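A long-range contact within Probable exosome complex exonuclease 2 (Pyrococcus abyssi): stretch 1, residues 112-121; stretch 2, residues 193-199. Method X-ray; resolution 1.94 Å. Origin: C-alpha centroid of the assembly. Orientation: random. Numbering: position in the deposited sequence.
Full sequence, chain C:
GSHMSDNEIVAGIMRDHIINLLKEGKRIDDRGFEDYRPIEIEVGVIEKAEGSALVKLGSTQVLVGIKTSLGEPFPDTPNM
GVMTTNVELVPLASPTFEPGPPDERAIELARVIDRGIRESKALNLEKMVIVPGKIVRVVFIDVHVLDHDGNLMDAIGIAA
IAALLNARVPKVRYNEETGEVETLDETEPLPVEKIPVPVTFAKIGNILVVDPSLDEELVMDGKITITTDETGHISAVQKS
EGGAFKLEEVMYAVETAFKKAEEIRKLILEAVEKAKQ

Stretch 1 (112-121) VIDRGIRESK
Stretch 2, residues 193-199: EKIPVPV

Residues 112-118 belong to a helix that begins earlier in the chain, with phi/psi near -65/-40. Its terminus is a Schellman motif: R118 to K121 make a type I turn, and K121 is the first residue to leave helical space, at phi/psi 53/35. Opposing it, 193-196 are loop, E193 at -117/-15 and extended from K194 (-137/161) on, leading into a strand that starts at 197 and continues beyond 199. The two stretches run antiparallel in register, G116 CA lying 6.1 Å from P196 CA and S120 CA 7.0 Å from K194 CA. K194 to P198 alternate: K194, P196 and P198 point toward the helix, I195 and V197 away.

G116 lies where the backbones come close, and an ideal CB on it would point toward stretch 2, 4.3 Å from P196 CB. G116 O sits 3.5 Å from P196 CB. The prolines present compact rings to the isoleucines a turn apart. I113 (chi1 m, chi2 m) starts sideways, but I113 CD1 reaches 3.3 Å from P198 CG, a tight apolar contact; the P198 ring is C-gamma exo. I117 (m, t) places I117 CG1 4.0 Å from P196 CG, on a C-gamma endo ring. S120 (chi1 p) points toward the partner, with S120 OG 3.8 Å from P196 CG. S120 OG lies 2.7 Å from G116 O and 2.9 Å from I117 O, so it is turned back onto the helix.

Beyond the apolar patch, polar chemistry takes over. K194 (chi1 -96°, chi2 t, chi3 -139°, chi4 129°) extends until K194 NZ donates to S120 O at 3.0 Å, a hydrogen bond from the lysine ammonium to a carbonyl in the R118 to K121 turn. One water extends this polar network: its O accepts from K194 NZ at 2.8 Å and donates to K121 O and E193 OE1, each at 2.7 Å. Away from the interface, D114 (t) and R118 (t, t, m) form a salt bridge, R118 NE to D114 OD2 at 2.6 Å.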

# COMPACT_ATOMS: atom_id res chain seq x y z
N VAL C 112 -13.63 -4.81 18.38
CA VAL C 112 -14.33 -5.29 19.56
C VAL C 112 -14.95 -4.09 20.27
O VAL C 112 -16.01 -4.19 20.81
CB VAL C 112 -13.36 -5.94 20.52
CG1 VAL C 112 -13.98 -6.15 21.87
CG2 VAL C 112 -12.80 -7.20 19.92
N ILE C 113 -14.25 -2.95 20.26
CA ILE C 113 -14.74 -1.79 20.96
C ILE C 113 -15.88 -1.21 20.12
O ILE C 113 -16.87 -0.74 20.63
CB ILE C 113 -13.59 -0.70 21.16
CG1 ILE C 113 -12.58 -1.13 22.22
CG2 ILE C 113 -14.15 0.64 21.63
CD1 ILE C 113 -13.24 -1.82 23.49
N ASP C 114 -15.72 -1.24 18.81
CA ASP C 114 -16.76 -0.74 17.96
C ASP C 114 -18.01 -1.57 18.21
O ASP C 114 -19.11 -1.03 18.30
CB ASP C 114 -16.33 -0.94 16.52
CG ASP C 114 -17.34 -0.42 15.54
OD1 ASP C 114 -17.14 0.69 15.01
OD2 ASP C 114 -18.30 -1.18 15.28
N ARG C 115 -17.82 -2.88 18.29
CA ARG C 115 -18.95 -3.77 18.42
C ARG C 115 -19.67 -3.47 19.68
O ARG C 115 -20.90 -3.42 19.68
CB ARG C 115 -18.54 -5.22 18.38
CG ARG C 115 -18.20 -5.56 16.97
CD ARG C 115 -18.31 -7.04 16.78
NE ARG C 115 -17.37 -7.76 17.61
CZ ARG C 115 -16.16 -8.14 17.20
NH1 ARG C 115 -15.41 -8.82 18.03
NH2 ARG C 115 -15.71 -7.84 15.98
N GLY C 116 -18.90 -3.20 20.74
CA GLY C 116 -19.50 -2.94 22.08
C GLY C 116 -20.45 -1.76 22.00
O GLY C 116 -21.48 -1.74 22.65
N ILE C 117 -20.08 -0.77 21.20
CA ILE C 117 -20.85 0.46 21.08
C ILE C 117 -21.91 0.22 20.05
O ILE C 117 -23.06 0.42 20.31
CB ILE C 117 -19.93 1.69 20.75
CG1 ILE C 117 -18.97 1.89 21.93
CG2 ILE C 117 -20.76 2.94 20.44
CD1 ILE C 117 -17.67 2.67 21.62
N ARG C 118 -21.53 -0.24 18.86
CA ARG C 118 -22.48 -0.45 17.83
C ARG C 118 -23.62 -1.35 18.30
O ARG C 118 -24.78 -1.05 18.08
CB ARG C 118 -21.79 -1.09 16.61
CG ARG C 118 -22.64 -1.12 15.39
CD ARG C 118 -21.81 -1.67 14.25
NE ARG C 118 -20.63 -0.80 14.09
CZ ARG C 118 -20.65 0.35 13.43
NH1 ARG C 118 -21.74 0.77 12.80
NH2 ARG C 118 -19.57 1.09 13.41
N GLU C 119 -23.30 -2.48 18.87
CA GLU C 119 -24.32 -3.51 18.99
C GLU C 119 -25.16 -3.25 20.20
O GLU C 119 -26.25 -3.83 20.37
CB GLU C 119 -23.67 -4.89 19.04
CG GLU C 119 -23.00 -5.32 17.73
CD GLU C 119 -23.94 -5.30 16.57
OE1 GLU C 119 -23.52 -4.82 15.49
OE2 GLU C 119 -25.10 -5.76 16.76
N SER C 120 -24.70 -2.35 21.05
CA SER C 120 -25.55 -1.95 22.15
C SER C 120 -26.36 -0.72 21.72
O SER C 120 -27.11 -0.21 22.51
CB SER C 120 -24.75 -1.58 23.35
OG SER C 120 -23.91 -0.51 22.97
N LYS C 121 -26.10 -0.21 20.50
CA LYS C 121 -26.65 1.06 20.04
C LYS C 121 -26.35 2.19 21.02
O LYS C 121 -27.15 3.11 21.19
CB LYS C 121 -28.12 0.89 19.80
CG LYS C 121 -28.40 -0.04 18.64
CD LYS C 121 -29.82 0.24 18.18
CE LYS C 121 -30.05 -0.21 16.75
NZ LYS C 121 -30.67 -1.58 16.74
N GLU C 193 -26.74 6.67 24.26
CA GLU C 193 -27.84 6.17 25.05
C GLU C 193 -27.50 5.06 26.00
O GLU C 193 -28.25 4.78 26.91
CB GLU C 193 -28.91 5.75 24.11
CG GLU C 193 -29.24 6.91 23.25
CD GLU C 193 -30.40 6.66 22.37
OE1 GLU C 193 -30.74 5.49 22.17
OE2 GLU C 193 -30.96 7.66 21.86
N LYS C 194 -26.34 4.44 25.81
CA LYS C 194 -25.94 3.36 26.70
C LYS C 194 -24.49 3.60 26.99
O LYS C 194 -23.82 4.37 26.28
CB LYS C 194 -26.20 2.02 26.02
CG LYS C 194 -27.55 1.44 26.46
CD LYS C 194 -28.06 0.45 25.45
CE LYS C 194 -29.58 0.64 25.24
NZ LYS C 194 -29.70 0.74 23.71
N ILE C 195 -23.98 3.00 28.07
CA ILE C 195 -22.57 3.14 28.39
C ILE C 195 -21.84 1.80 28.49
O ILE C 195 -21.47 1.40 29.57
CB ILE C 195 -22.31 4.05 29.64
CG1 ILE C 195 -22.94 5.40 29.43
CG2 ILE C 195 -20.78 4.27 29.87
CD1 ILE C 195 -23.31 6.05 30.73
N PRO C 196 -21.60 1.13 27.35
CA PRO C 196 -20.90 -0.13 27.35
C PRO C 196 -19.45 0.08 27.78
O PRO C 196 -18.83 1.08 27.39
CB PRO C 196 -20.95 -0.56 25.88
CG PRO C 196 -21.03 0.72 25.13
CD PRO C 196 -21.93 1.55 25.97
N VAL C 197 -18.96 -0.84 28.60
CA VAL C 197 -17.64 -0.76 29.21
C VAL C 197 -17.06 -2.15 29.02
O VAL C 197 -17.70 -3.12 29.40
CB VAL C 197 -17.77 -0.42 30.73
CG1 VAL C 197 -16.47 -0.64 31.45
CG2 VAL C 197 -18.19 1.03 30.90
N PRO C 198 -15.89 -2.26 28.35
CA PRO C 198 -15.36 -3.63 28.30
C PRO C 198 -14.68 -3.91 29.60
O PRO C 198 -14.00 -3.01 30.17
CB PRO C 198 -14.33 -3.62 27.17
CG PRO C 198 -14.31 -2.24 26.63
CD PRO C 198 -15.00 -1.31 27.64
N VAL C 199 -14.89 -5.11 30.12
CA VAL C 199 -14.05 -5.54 31.20
C VAL C 199 -13.28 -6.76 30.74
O VAL C 199 -13.86 -7.66 30.18
CB VAL C 199 -14.91 -5.81 32.43
CG1 VAL C 199 -14.09 -6.46 33.47
CG2 VAL C 199 -15.55 -4.46 32.92
O HOH W 1 -29.73 2.99 22.05